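Local coordinates for protein putative MAR1 (Leishmania donovani, PDB 1X9G) that is of unknown function but belongs to the isochorismatase superfamily and probably acts as a hydrolase, at residues Val26-Ala31 with Glu37-Cys42; Val64-His67 with Gly73-Val76; Glu116-Ile121 with Lys147-Ala152. All blocks are in the same frame, centred on the assembly; numbering follows the deposited sequence.

Overall arrangement
The three contacts follow one another along the chain, and none nests in or crosses another. Interaction 1 comes first. It closes the short loop between strand 21-26 and helix 39-55. Helix 39-55 leads to strand 60-67, whose end meets residues 73-76 in interaction 2, so that another short loop is closed. Interaction 3 spans a longer excursion, which takes in the rest of helix 117-130 and strand 134-143 before helix 147-158. Interactions 1 and 2 touch through Gln29 and Asp27. Interactions 1 and 3 meet where Val26 and Asp27 face Cys120 and Ile121. Interactions 2 and 3 do not touch. Together they tie the central parallel sheet to its loops and helices.

Interaction 1 of 3, residues Val26-Ala31 with Glu37-Cys42; sequences VDLQEA and ENFANC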
loop_
_atom_site.group_PDB
_atom_site.type_symbol
_atom_site.label_atom_id
_atom_site.label_comp_id
_atom_site.label_asym_id
_atom_site.label_seq_id
_atom_site.Cartn_x
_atom_site.Cartn_y
_atom_site.Cartn_z
ATOM N N VAL A 26 -17.172 -9.768 -16.426
ATOM C CA VAL A 26 -16.099 -10.509 -17.089
ATOM C C VAL A 26 -15.945 -11.987 -16.717
ATOM O O VAL A 26 -15.687 -12.297 -15.582
ATOM C CB VAL A 26 -14.749 -9.691 -17.290
ATOM C CG1 VAL A 26 -14.688 -8.472 -16.468
ATOM C CG2 VAL A 26 -13.492 -10.558 -17.188
ATOM N N ASP A 27 -16.192 -12.866 -17.707
ATOM C CA ASP A 27 -15.934 -14.328 -17.638
ATOM C C ASP A 27 -16.557 -15.144 -16.483
ATOM O O ASP A 27 -16.028 -16.175 -16.074
ATOM C CB ASP A 27 -14.438 -14.616 -17.775
ATOM C CG ASP A 27 -13.836 -14.017 -19.037
ATOM O OD1 ASP A 27 -12.578 -14.089 -19.161
ATOM O OD2 ASP A 27 -14.587 -13.495 -19.907
ATOM N N LEU A 28 -17.713 -14.723 -15.993
ATOM C CA LEU A 28 -18.399 -15.485 -14.949
ATOM C C LEU A 28 -19.089 -16.793 -15.483
ATOM O O LEU A 28 -20.309 -16.915 -15.575
ATOM C CB LEU A 28 -19.338 -14.547 -14.167
ATOM C CG LEU A 28 -18.654 -13.453 -13.318
ATOM C CD1 LEU A 28 -19.649 -12.457 -12.744
ATOM C CD2 LEU A 28 -17.722 -14.002 -12.194
ATOM N N GLN A 29 -18.280 -17.789 -15.813
ATOM C CA GLN A 29 -18.747 -18.976 -16.536
ATOM C C GLN A 29 -18.651 -20.246 -15.686
ATOM O O GLN A 29 -18.077 -20.240 -14.583
ATOM C CB GLN A 29 -17.952 -19.126 -17.841
ATOM C CG GLN A 29 -17.589 -17.778 -18.411
ATOM C CD GLN A 29 -16.739 -17.833 -19.626
ATOM O OE1 GLN A 29 -16.067 -16.856 -19.960
ATOM N NE2 GLN A 29 -16.768 -18.965 -20.330
ATOM N N GLU A 30 -19.178 -21.342 -16.239
ATOM C CA GLU A 30 -19.446 -22.556 -15.492
ATOM C C GLU A 30 -18.197 -23.280 -15.004
ATOM O O GLU A 30 -18.181 -23.765 -13.880
ATOM C CB GLU A 30 -20.390 -23.473 -16.291
ATOM C CG GLU A 30 -20.899 -24.738 -15.548
ATOM C CD GLU A 30 -21.639 -24.426 -14.237
ATOM O OE1 GLU A 30 -21.066 -23.738 -13.341
ATOM O OE2 GLU A 30 -22.800 -24.887 -14.113
ATOM N N ALA A 31 -17.148 -23.330 -15.818
ATOM C CA ALA A 31 -15.907 -23.997 -15.414
ATOM C C ALA A 31 -15.395 -23.489 -14.060
ATOM O O ALA A 31 -14.852 -24.265 -13.253
ATOM C CB ALA A 31 -14.842 -23.809 -16.473
ATOM N N GLU A 37 -13.554 -19.249 -4.467
ATOM C CA GLU A 37 -14.260 -19.188 -3.209
ATOM C C GLU A 37 -15.401 -18.161 -3.236
ATOM O O GLU A 37 -16.558 -18.505 -2.961
ATOM C CB GLU A 37 -13.248 -18.906 -2.098
ATOM C CG GLU A 37 -13.837 -18.729 -0.714
ATOM C CD GLU A 37 -12.921 -19.252 0.383
ATOM O OE1 GLU A 37 -12.928 -18.631 1.463
ATOM O OE2 GLU A 37 -12.199 -20.267 0.160
ATOM N N ASN A 38 -15.103 -16.923 -3.609
ATOM C CA ASN A 38 -16.168 -15.921 -3.627
ATOM C C ASN A 38 -16.918 -15.776 -4.968
ATOM O O ASN A 38 -17.457 -14.686 -5.282
ATOM C CB ASN A 38 -15.683 -14.546 -3.089
ATOM C CG ASN A 38 -14.957 -13.793 -4.108
ATOM O OD1 ASN A 38 -14.177 -14.409 -4.845
ATOM N ND2 ASN A 38 -15.227 -12.470 -4.234
ATOM N N PHE A 39 -16.994 -16.863 -5.726
ATOM C CA PHE A 39 -17.660 -16.810 -7.035
ATOM C C PHE A 39 -19.070 -16.275 -6.918
ATOM O O PHE A 39 -19.566 -15.604 -7.818
ATOM C CB PHE A 39 -17.722 -18.183 -7.710
ATOM C CG PHE A 39 -18.245 -18.139 -9.126
ATOM C CD1 PHE A 39 -17.392 -17.884 -10.187
ATOM C CD2 PHE A 39 -19.596 -18.341 -9.395
ATOM C CE1 PHE A 39 -17.875 -17.845 -11.515
ATOM C CE2 PHE A 39 -20.090 -18.317 -10.730
ATOM C CZ PHE A 39 -19.229 -18.070 -11.781
ATOM N N ALA A 40 -19.698 -16.601 -5.798
ATOM C CA ALA A 40 -21.070 -16.259 -5.569
ATOM C C ALA A 40 -21.232 -14.784 -5.272
ATOM O O ALA A 40 -22.164 -14.153 -5.788
ATOM C CB ALA A 40 -21.692 -17.161 -4.461
ATOM N N ASN A 41 -20.297 -14.207 -4.513
ATOM C CA ASN A 41 -20.303 -12.751 -4.368
ATOM C C ASN A 41 -20.097 -12.012 -5.694
ATOM O O ASN A 41 -20.697 -10.951 -5.915
ATOM C CB ASN A 41 -19.334 -12.298 -3.305
ATOM C CG ASN A 41 -19.911 -12.390 -1.903
ATOM O OD1 ASN A 41 -20.858 -13.134 -1.644
ATOM N ND2 ASN A 41 -19.330 -11.646 -0.987
ATOM N N CYS A 42 -19.267 -12.568 -6.579
ATOM C CA CYS A 42 -19.133 -12.019 -7.929
ATOM C C CYS A 42 -20.468 -12.009 -8.680
ATOM O O CYS A 42 -20.785 -11.050 -9.395
ATOM C CB CYS A 42 -18.116 -12.809 -8.738
ATOM S SG CYS A 42 -16.481 -12.712 -8.080
#
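Leu28, which packs on Phe39 and Cys42, is the centre of an inverse gamma turn. The turn is held by a weak backbone bond from Gln29 N to Asp27 O. It turns the chain just after strand 21-26 and directs the leucine at the start of helix 39-55.

No hydrogen bond joins 26-31 to 37-42. The contact is apolar and buried. Leu28 works with both methyls. CD2 lies 3.7 Å from Cys42 CB and 3.9 Å from Phe39 CE1. CD1 comes against the helix backbone, 3.8 Å from Cys42 O. The leucine and phenylalanine side chains run past each other in opposite directions, so they lie alongside rather than end to end.

The Phe39 ring reaches further, to the loop backbone. Its CG is anti to the backbone N (chi1 -173°), and this carries the ring from the first turn of the helix across to the loop backbone around Gln29, between the Leu28 and Gln29 carbonyl groups. Phe39 CZ is 3.7 Å from Gln29 O and 3.9 Å from Leu28 C. The Gln29 carbonyl oxygen meets the ring obliquely. The first helical turn is marked by Cys42 N bonding Asn38 O at 3.1 Å.

The Gln29 side chain leaves in the other direction. Its OE1 accepts from His67 N, and its NE2 makes a weak bond to Gly73 O. Asp27 forms a salt bridge with Lys90 and a hydrogen bond with Thr65, and lies beside Cys120. This grouping is consistent with the Asp-Lys-Cys triad of the isochorismatase superfamily. The contact itself packs the first connection of a beta-alpha-beta crossover, from strand 21-26 through helix 39-55 to strand 60-67.

Interaction 2 of 3, residues Val64-His67 with Gly73-Val76; sequences VTEH and GRIV
Glu66 OE2 accepts a hydrogen bond from Ile75 N at 2.8 Å. The bond is bent, with an N-H...O angle of 137°. The amide comes to the syn side of the carboxylate but 33° out of its plane. A side chain of the strand thus holds the backbone of the loop.

Glu66 gets there with an extended chain beyond CG, after a first torsion (chi1 -29°) that lies away from the usual staggered positions. The oxygen is also pressed against the side chain of the residue it binds. OE2 is 3.2 Å from Ile75 CB, with Ile75 CG2 almost as near. The Glu66 and Ile75 side chains cross at about a right angle, and the carboxylate end meets the branched root of the isoleucine.

Ile75 also has an apolar partner. With CG1 anti to its backbone N, it sends CD1 to within 3.9 Å of Val64 CG1. Val64 and Glu66 both face the loop, so one isoleucine bridges an apolar and a polar neighbour on the same strand.

Arg74 adds a looser contact. Its CG lies 3.6 Å from Glu66 OE2, but its charged end turns elsewhere. Arg74 NE stays 4.9 Å from Glu66 OE1, and the guanidinium and carboxylate planes are steeply inclined to each other. No salt bridge forms, although the opposite charges may still attract weakly.

Strand 60-67 runs inside the parallel sheet between strands 21-26 and 86-90. Val64 and Glu66 make backbone bonds with strand 86-90, where they pair with Ile88 and Lys90. The Glu66 side chain also touches Leu87 and Glu89, while Val64 touches Leu81. The segment 73-76 runs back, roughly antiparallel, past the side chains of Val64 and Glu66 at the end of strand 60-67, on the way to strand 86-90.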
loop_
_atom_site.group_PDB
_atom_site.type_symbol
_atom_site.label_atom_id
_atom_site.label_comp_id
_atom_site.label_asym_id
_atom_site.label_seq_id
_atom_site.Cartn_x
_atom_site.Cartn_y
_atom_site.Cartn_z
ATOM N N VAL A 64 -21.222 -8.399 -21.276
ATOM C CA VAL A 64 -20.873 -9.701 -20.746
ATOM C C VAL A 64 -19.900 -10.235 -21.765
ATOM O O VAL A 64 -20.202 -10.259 -22.954
ATOM C CB VAL A 64 -22.112 -10.635 -20.719
ATOM C CG1 VAL A 64 -21.765 -12.034 -20.267
ATOM C CG2 VAL A 64 -23.242 -10.029 -19.852
ATOM N N THR A 65 -18.712 -10.626 -21.317
ATOM C CA THR A 65 -17.821 -11.407 -22.180
ATOM C C THR A 65 -17.836 -12.845 -21.667
ATOM O O THR A 65 -17.858 -13.077 -20.441
ATOM C CB THR A 65 -16.367 -10.886 -22.173
ATOM O OG1 THR A 65 -15.826 -11.103 -20.879
ATOM C CG2 THR A 65 -16.297 -9.426 -22.461
ATOM N N GLU A 66 -17.851 -13.807 -22.598
ATOM C CA GLU A 66 -17.598 -15.198 -22.254
ATOM C C GLU A 66 -16.344 -15.579 -22.994
ATOM O O GLU A 66 -16.221 -15.329 -24.197
ATOM C CB GLU A 66 -18.703 -16.157 -22.693
ATOM C CG GLU A 66 -20.121 -15.628 -22.791
ATOM C CD GLU A 66 -21.136 -16.753 -22.869
ATOM O OE1 GLU A 66 -21.219 -17.430 -23.923
ATOM O OE2 GLU A 66 -21.840 -16.974 -21.864
ATOM N N HIS A 67 -15.441 -16.219 -22.267
ATOM C CA HIS A 67 -14.141 -16.619 -22.758
ATOM C C HIS A 67 -14.180 -18.088 -23.123
ATOM O O HIS A 67 -14.608 -18.906 -22.315
ATOM C CB HIS A 67 -13.122 -16.438 -21.636
ATOM C CG HIS A 67 -11.722 -16.686 -22.062
ATOM N ND1 HIS A 67 -10.946 -15.710 -22.650
ATOM C CD2 HIS A 67 -10.960 -17.803 -22.007
ATOM C CE1 HIS A 67 -9.754 -16.209 -22.917
ATOM N NE2 HIS A 67 -9.741 -17.480 -22.548
ATOM N N GLY A 73 -17.642 -23.653 -20.639
ATOM C CA GLY A 73 -18.354 -22.595 -19.944
ATOM C C GLY A 73 -19.250 -21.626 -20.691
ATOM O O GLY A 73 -18.782 -20.837 -21.507
ATOM N N ARG A 74 -20.538 -21.650 -20.348
ATOM C CA ARG A 74 -21.453 -20.548 -20.635
ATOM C C ARG A 74 -21.724 -19.733 -19.364
ATOM O O ARG A 74 -21.516 -20.239 -18.262
ATOM C CB ARG A 74 -22.764 -21.099 -21.184
ATOM C CG ARG A 74 -23.439 -20.219 -22.189
ATOM C CD ARG A 74 -23.839 -20.990 -23.442
ATOM N NE ARG A 74 -25.102 -20.443 -23.896
ATOM C CZ ARG A 74 -25.619 -20.565 -25.118
ATOM N NH1 ARG A 74 -24.979 -21.205 -26.087
ATOM N NH2 ARG A 74 -26.806 -20.029 -25.390
ATOM N N ILE A 75 -22.209 -18.489 -19.521
ATOM C CA ILE A 75 -22.332 -17.532 -18.411
ATOM C C ILE A 75 -23.379 -17.905 -17.362
ATOM O O ILE A 75 -24.545 -17.557 -17.485
ATOM C CB ILE A 75 -22.473 -16.016 -18.898
ATOM C CG1 ILE A 75 -22.107 -15.027 -17.770
ATOM C CG2 ILE A 75 -23.838 -15.728 -19.536
ATOM C CD1 ILE A 75 -23.203 -14.030 -17.261
ATOM N N VAL A 76 -22.930 -18.613 -16.326
ATOM C CA VAL A 76 -23.765 -19.028 -15.179
ATOM C C VAL A 76 -25.187 -18.392 -15.123
ATOM O O VAL A 76 -25.322 -17.150 -15.098
ATOM C CB VAL A 76 -22.981 -18.864 -13.845
ATOM C CG1 VAL A 76 -23.921 -18.769 -12.632
ATOM C CG2 VAL A 76 -21.953 -20.003 -13.701
#

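Interaction 3 of 3, residues Glu116-Ile121 with Lys147-Ala152; sequences EGHACI and KTDFKA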
loop_
_atom_site.group_PDB
_atom_site.type_symbol
_atom_site.label_atom_id
_atom_site.label_comp_id
_atom_site.label_asym_id
_atom_site.label_seq_id
_atom_site.Cartn_x
_atom_site.Cartn_y
_atom_site.Cartn_z
ATOM N N GLU A 116 -10.721 -13.621 -13.885
ATOM C CA GLU A 116 -9.913 -13.663 -12.654
ATOM C C GLU A 116 -9.100 -12.402 -12.476
ATOM O O GLU A 116 -8.525 -11.891 -13.447
ATOM C CB GLU A 116 -8.957 -14.851 -12.700
ATOM C CG GLU A 116 -9.611 -16.188 -12.979
ATOM C CD GLU A 116 -8.892 -17.370 -12.327
ATOM O OE1 GLU A 116 -8.874 -18.439 -12.975
ATOM O OE2 GLU A 116 -8.346 -17.254 -11.191
ATOM N N GLY A 117 -9.001 -11.953 -11.214
ATOM C CA GLY A 117 -8.313 -10.703 -10.819
ATOM C C GLY A 117 -6.956 -10.468 -11.467
ATOM O O GLY A 117 -6.641 -9.355 -11.911
ATOM N N HIS A 118 -6.166 -11.541 -11.546
ATOM C CA HIS A 118 -4.788 -11.474 -12.024
ATOM C C HIS A 118 -4.612 -11.818 -13.502
ATOM O O HIS A 118 -3.472 -11.808 -14.001
ATOM C CB HIS A 118 -3.926 -12.412 -11.195
ATOM C CG HIS A 118 -4.312 -13.845 -11.341
ATOM N ND1 HIS A 118 -5.477 -14.357 -10.799
ATOM C CD2 HIS A 118 -3.725 -14.862 -12.012
ATOM C CE1 HIS A 118 -5.562 -15.647 -11.093
ATOM N NE2 HIS A 118 -4.502 -15.979 -11.815
ATOM N N ALA A 119 -5.723 -12.106 -14.194
ATOM C CA ALA A 119 -5.651 -12.662 -15.528
ATOM C C ALA A 119 -6.455 -11.797 -16.476
ATOM O O ALA A 119 -5.997 -10.715 -16.837
ATOM C CB ALA A 119 -6.110 -14.152 -15.507
ATOM N N CYS A 120 -7.676 -12.205 -16.836
ATOM C CA CYS A 120 -8.504 -11.405 -17.703
ATOM C C CYS A 120 -8.752 -10.014 -17.134
ATOM O O CYS A 120 -8.661 -9.022 -17.896
ATOM C CB CYS A 120 -9.843 -12.120 -18.000
ATOM S SG CYS A 120 -9.716 -13.888 -18.637
ATOM N N ILE A 121 -9.067 -9.927 -15.818
ATOM C CA ILE A 121 -9.431 -8.617 -15.165
ATOM C C ILE A 121 -8.262 -7.662 -15.289
ATOM O O ILE A 121 -8.378 -6.587 -15.837
ATOM C CB ILE A 121 -9.821 -8.741 -13.631
ATOM C CG1 ILE A 121 -11.121 -9.548 -13.394
ATOM C CG2 ILE A 121 -9.908 -7.375 -12.969
ATOM C CD1 ILE A 121 -12.416 -8.899 -13.851
ATOM N N LYS A 147 -5.477 -17.068 -3.524
ATOM C CA LYS A 147 -5.203 -15.802 -2.793
ATOM C C LYS A 147 -4.006 -15.032 -3.309
ATOM O O LYS A 147 -4.127 -13.832 -3.588
ATOM C CB LYS A 147 -4.982 -16.056 -1.307
ATOM C CG LYS A 147 -6.234 -16.466 -0.555
ATOM C CD LYS A 147 -5.946 -16.836 0.950
ATOM C CE LYS A 147 -7.282 -16.794 1.847
ATOM N NZ LYS A 147 -8.125 -18.042 1.804
ATOM N N THR A 148 -2.875 -15.727 -3.461
ATOM C CA THR A 148 -1.593 -15.103 -3.778
ATOM C C THR A 148 -1.655 -14.382 -5.117
ATOM O O THR A 148 -1.176 -13.272 -5.254
ATOM C CB THR A 148 -0.412 -16.129 -3.686
ATOM O OG1 THR A 148 -0.384 -16.712 -2.383
ATOM C CG2 THR A 148 0.955 -15.481 -3.923
ATOM N N ASP A 149 -2.276 -15.003 -6.095
ATOM C CA ASP A 149 -2.453 -14.386 -7.393
ATOM C C ASP A 149 -3.371 -13.167 -7.290
ATOM O O ASP A 149 -3.099 -12.143 -7.880
ATOM C CB ASP A 149 -3.030 -15.392 -8.402
ATOM C CG ASP A 149 -2.094 -16.608 -8.682
ATOM O OD1 ASP A 149 -0.929 -16.427 -9.034
ATOM O OD2 ASP A 149 -2.563 -17.752 -8.609
ATOM N N PHE A 150 -4.462 -13.299 -6.550
ATOM C CA PHE A 150 -5.459 -12.219 -6.405
ATOM C C PHE A 150 -4.842 -11.032 -5.726
ATOM O O PHE A 150 -4.773 -9.939 -6.305
ATOM C CB PHE A 150 -6.661 -12.719 -5.595
ATOM C CG PHE A 150 -7.790 -11.767 -5.548
ATOM C CD1 PHE A 150 -8.038 -11.001 -4.385
ATOM C CD2 PHE A 150 -8.629 -11.632 -6.629
ATOM C CE1 PHE A 150 -9.080 -10.115 -4.321
ATOM C CE2 PHE A 150 -9.693 -10.746 -6.570
ATOM C CZ PHE A 150 -9.913 -9.973 -5.413
ATOM N N LYS A 151 -4.347 -11.274 -4.509
ATOM C CA LYS A 151 -3.825 -10.243 -3.630
ATOM C C LYS A 151 -2.748 -9.397 -4.305
ATOM O O LYS A 151 -2.709 -8.194 -4.121
ATOM C CB LYS A 151 -3.298 -10.871 -2.325
ATOM C CG LYS A 151 -4.423 -11.292 -1.341
ATOM C CD LYS A 151 -3.959 -11.571 0.119
ATOM C CE LYS A 151 -3.483 -10.226 0.831
ATOM N NZ LYS A 151 -2.656 -10.376 2.142
ATOM N N ALA A 152 -1.893 -10.030 -5.100
ATOM C CA ALA A 152 -0.835 -9.364 -5.872
ATOM C C ALA A 152 -1.380 -8.510 -7.033
ATOM O O ALA A 152 -0.996 -7.354 -7.207
ATOM C CB ALA A 152 0.178 -10.421 -6.384
#
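Asp149 CB sits over the face of the His118 ring in a CH-pi contact, 3.5 Å from the centroid and only 6° off the ring normal. The carboxylate runs on past the CD2-NE2 side of the ring, its plane 19° from that of the imidazole, so the stack is offset.

Van der Waals packing brings the backbones together. His118 CB is 3.4 Å from Asp149 O. Gly117 CA approaches Phe150 CD2 at 4.3 Å, so a residue without a side chain lies where the two backbones come closest. The axes of 117-121 and 147-152 pass 8.9 Å apart, with 64° between their directions.

No hydrogen bond joins the two segments; each side is held by partners elsewhere or within itself. Glu116, preceded by a cis peptide, has a carbonyl oxygen that accepts from both Ala119 N and Ile121 N, which come from opposite faces of its plane. His118 ND1 bonds Ser144 OG, and NE2 bonds Glu170 of the second subunit. Asp149 OD1 bonds Thr168 of the second subunit.

With both nitrogens bonded, the imidazole is fixed in rotation. The bonds to the second subunit tie this helix contact to the subunit interface.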